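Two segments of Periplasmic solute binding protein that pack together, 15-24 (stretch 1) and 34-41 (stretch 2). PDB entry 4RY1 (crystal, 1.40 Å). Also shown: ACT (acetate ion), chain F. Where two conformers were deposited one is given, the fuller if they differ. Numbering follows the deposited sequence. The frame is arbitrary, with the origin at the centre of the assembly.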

# COMPACT_ATOMS: atom_id res chain seq x y z
N ARG A 15 10.43 0.86 -12.93
CA ARG A 15 10.68 -0.36 -12.18
C ARG A 15 11.10 -1.49 -13.12
O ARG A 15 11.98 -2.29 -12.77
CB ARG A 15 9.44 -0.75 -11.33
CG ARG A 15 9.65 -2.06 -10.57
CD ARG A 15 8.45 -2.46 -9.75
NE ARG A 15 8.12 -1.53 -8.69
CZ ARG A 15 6.91 -1.38 -8.16
NH1 ARG A 15 5.89 -2.11 -8.58
NH2 ARG A 15 6.73 -0.51 -7.17
N HIS A 16 10.48 -1.58 -14.29
CA HIS A 16 10.85 -2.65 -15.22
C HIS A 16 12.32 -2.57 -15.63
O HIS A 16 13.03 -3.57 -15.60
CB HIS A 16 9.98 -2.65 -16.48
CG HIS A 16 8.54 -2.93 -16.23
ND1 HIS A 16 8.08 -3.67 -15.17
CD2 HIS A 16 7.46 -2.54 -16.93
CE1 HIS A 16 6.77 -3.73 -15.23
NE2 HIS A 16 6.36 -3.06 -16.29
N GLU A 17 12.76 -1.37 -16.00
CA GLU A 17 14.16 -1.20 -16.41
C GLU A 17 15.12 -1.61 -15.28
O GLU A 17 16.11 -2.30 -15.48
CB GLU A 17 14.45 0.23 -16.85
CG GLU A 17 15.89 0.41 -17.33
CD GLU A 17 16.29 1.87 -17.48
OE1 GLU A 17 15.43 2.75 -17.67
OE2 GLU A 17 17.50 2.15 -17.37
N ALA A 18 14.81 -1.14 -14.09
CA ALA A 18 15.70 -1.35 -12.96
C ALA A 18 15.75 -2.82 -12.60
O ALA A 18 16.79 -3.35 -12.21
CB ALA A 18 15.23 -0.52 -11.79
N THR A 19 14.58 -3.50 -12.69
CA THR A 19 14.54 -4.93 -12.37
C THR A 19 15.33 -5.75 -13.41
O THR A 19 16.10 -6.67 -13.09
CB THR A 19 13.10 -5.42 -12.25
OG1 THR A 19 12.41 -4.61 -11.30
CG2 THR A 19 13.05 -6.86 -11.81
N LEU A 20 15.17 -5.38 -14.68
CA LEU A 20 16.00 -5.96 -15.74
C LEU A 20 17.51 -5.71 -15.50
O LEU A 20 18.36 -6.61 -15.73
CB LEU A 20 15.56 -5.47 -17.13
CG LEU A 20 14.51 -6.33 -17.84
CD1 LEU A 20 15.08 -7.70 -18.20
CD2 LEU A 20 13.26 -6.49 -17.01
N ALA A 21 17.85 -4.50 -15.06
CA ALA A 21 19.26 -4.16 -14.74
C ALA A 21 19.77 -5.11 -13.64
O ALA A 21 20.89 -5.62 -13.70
CB ALA A 21 19.36 -2.73 -14.27
N ALA A 22 18.94 -5.34 -12.63
CA ALA A 22 19.33 -6.25 -11.55
C ALA A 22 19.54 -7.68 -12.06
O ALA A 22 20.47 -8.36 -11.68
CB ALA A 22 18.33 -6.23 -10.41
N ILE A 23 18.62 -8.11 -12.93
CA ILE A 23 18.72 -9.44 -13.53
C ILE A 23 19.98 -9.59 -14.36
O ILE A 23 20.69 -10.58 -14.28
CB ILE A 23 17.44 -9.77 -14.34
CG1 ILE A 23 16.25 -9.98 -13.38
CG2 ILE A 23 17.66 -11.00 -15.23
CD1 ILE A 23 14.91 -9.94 -14.07
N ASN A 24 20.29 -8.56 -15.15
CA ASN A 24 21.50 -8.61 -15.95
C ASN A 24 22.77 -8.68 -15.09
O ASN A 24 23.73 -9.40 -15.43
CB ASN A 24 21.58 -7.44 -16.94
CG ASN A 24 20.63 -7.62 -18.11
OD1 ASN A 24 20.50 -8.72 -18.66
ND2 ASN A 24 19.95 -6.56 -18.50
N THR A 34 20.02 -19.05 -16.27
CA THR A 34 19.14 -18.35 -17.21
C THR A 34 17.98 -17.77 -16.40
O THR A 34 17.37 -18.49 -15.62
CB THR A 34 18.59 -19.32 -18.30
OG1 THR A 34 19.66 -19.69 -19.18
CG2 THR A 34 17.47 -18.69 -19.12
N VAL A 35 17.68 -16.49 -16.60
CA VAL A 35 16.55 -15.84 -15.92
C VAL A 35 15.56 -15.37 -16.97
O VAL A 35 15.91 -14.61 -17.87
CB VAL A 35 16.94 -14.64 -15.04
CG1 VAL A 35 15.71 -14.05 -14.37
CG2 VAL A 35 17.96 -15.07 -13.99
N LYS A 36 14.33 -15.86 -16.87
CA LYS A 36 13.25 -15.44 -17.75
C LYS A 36 12.36 -14.46 -17.04
O LYS A 36 11.68 -14.79 -16.07
CB LYS A 36 12.45 -16.65 -18.17
CG LYS A 36 13.29 -17.62 -18.96
CD LYS A 36 13.11 -17.43 -20.45
CE LYS A 36 14.19 -18.17 -21.21
NZ LYS A 36 15.13 -17.23 -21.89
N ALA A 37 12.39 -13.23 -17.53
CA ALA A 37 11.62 -12.15 -16.94
C ALA A 37 10.20 -12.19 -17.49
O ALA A 37 9.98 -12.28 -18.71
CB ALA A 37 12.27 -10.82 -17.22
N GLU A 38 9.25 -12.10 -16.57
CA GLU A 38 7.82 -12.15 -16.88
C GLU A 38 7.12 -11.03 -16.11
O GLU A 38 6.54 -11.23 -15.05
CB GLU A 38 7.22 -13.50 -16.51
CG GLU A 38 7.89 -14.67 -17.21
CD GLU A 38 7.30 -16.02 -16.87
OE1 GLU A 38 6.44 -16.13 -15.98
OE2 GLU A 38 7.78 -16.98 -17.50
N TYR A 39 7.18 -9.83 -16.64
CA TYR A 39 6.55 -8.72 -15.97
C TYR A 39 5.34 -8.29 -16.70
O TYR A 39 5.02 -8.77 -17.80
CB TYR A 39 7.52 -7.57 -15.86
N ALA A 40 4.75 -7.24 -16.15
CA ALA A 40 3.41 -6.90 -16.49
C ALA A 40 2.97 -5.66 -15.75
O ALA A 40 3.70 -5.08 -14.95
CB ALA A 40 2.50 -8.08 -16.17
N GLY A 41 1.77 -5.24 -16.08
CA GLY A 41 1.09 -4.23 -15.33
C GLY A 41 0.31 -4.88 -14.21
O GLY A 41 0.04 -6.07 -14.22
C ACT F . 3.21 0.04 -7.07
O ACT F . 3.21 -0.75 -8.04
OXT ACT F . 3.96 -0.19 -6.11
CH3 ACT F . 2.34 1.27 -7.02

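The helix of 15-24 and the strand of 34-40 run antiparallel, their axes 171° apart in direction and 10.1 Å apart at closest approach. The register is described by three nearest CA-CA pairs: His16 with Tyr39 at 7.5 Å, Leu20 with Ala37 at 7.7 Å and Ile23 with Val35 at 7.2 Å. No hydrogen bond crosses between the modelled atoms, and the summed buried surface is a modest 268 Å², so the contact rests on packing. Ile23 (57 Å²) and His16 (52 Å²) are covered most, then Val35 and Ala37 (42 Å² each); Ile23 is buried in the whole structure, a fit place for an apolar side chain.

Alternation along the strand presents Val35, Ala37 and Tyr39 with CA-to-CB toward the helix, while Lys36 points away. On the helix, His16, Leu20 and Ile23 recur at steps of four and three, which keeps them on one side.

Ile23 makes the tightest apolar contact. With chi1 at -70° (m) and chi2 at 164° (t), it lays its side chain along the strand: CG2 lies 3.7 Å from Val35 CG1, and CD1 lies 4.2 Å from both Val35 CG1 and Ala37 CB. Val35, at chi1 180° (t), directs CG1 to Ile23 CG2, and branching at CB in both residues brings methyls together close to the backbones. Ala37 offers only a methyl, yet Leu20 also reaches it, CD1 to CB at 4.3 Å. The CA-to-CB bond of Leu20 points sideways; chi1 of -91°, between wells, and chi2 of -66° (m) bring its end nearer. Leu20 was deposited in two conformers, so this reach describes one of them.

His16 (chi1 -64°, m; chi2 -27°) points toward the strand. Its CE1 lies 3.4 Å from Ala40 O, which sits at the ring edge near its plane, and 4.0 Å from Tyr39 CB. The Tyr39 ring is not modelled. Arg15 instead hydrogen-bonds acetate.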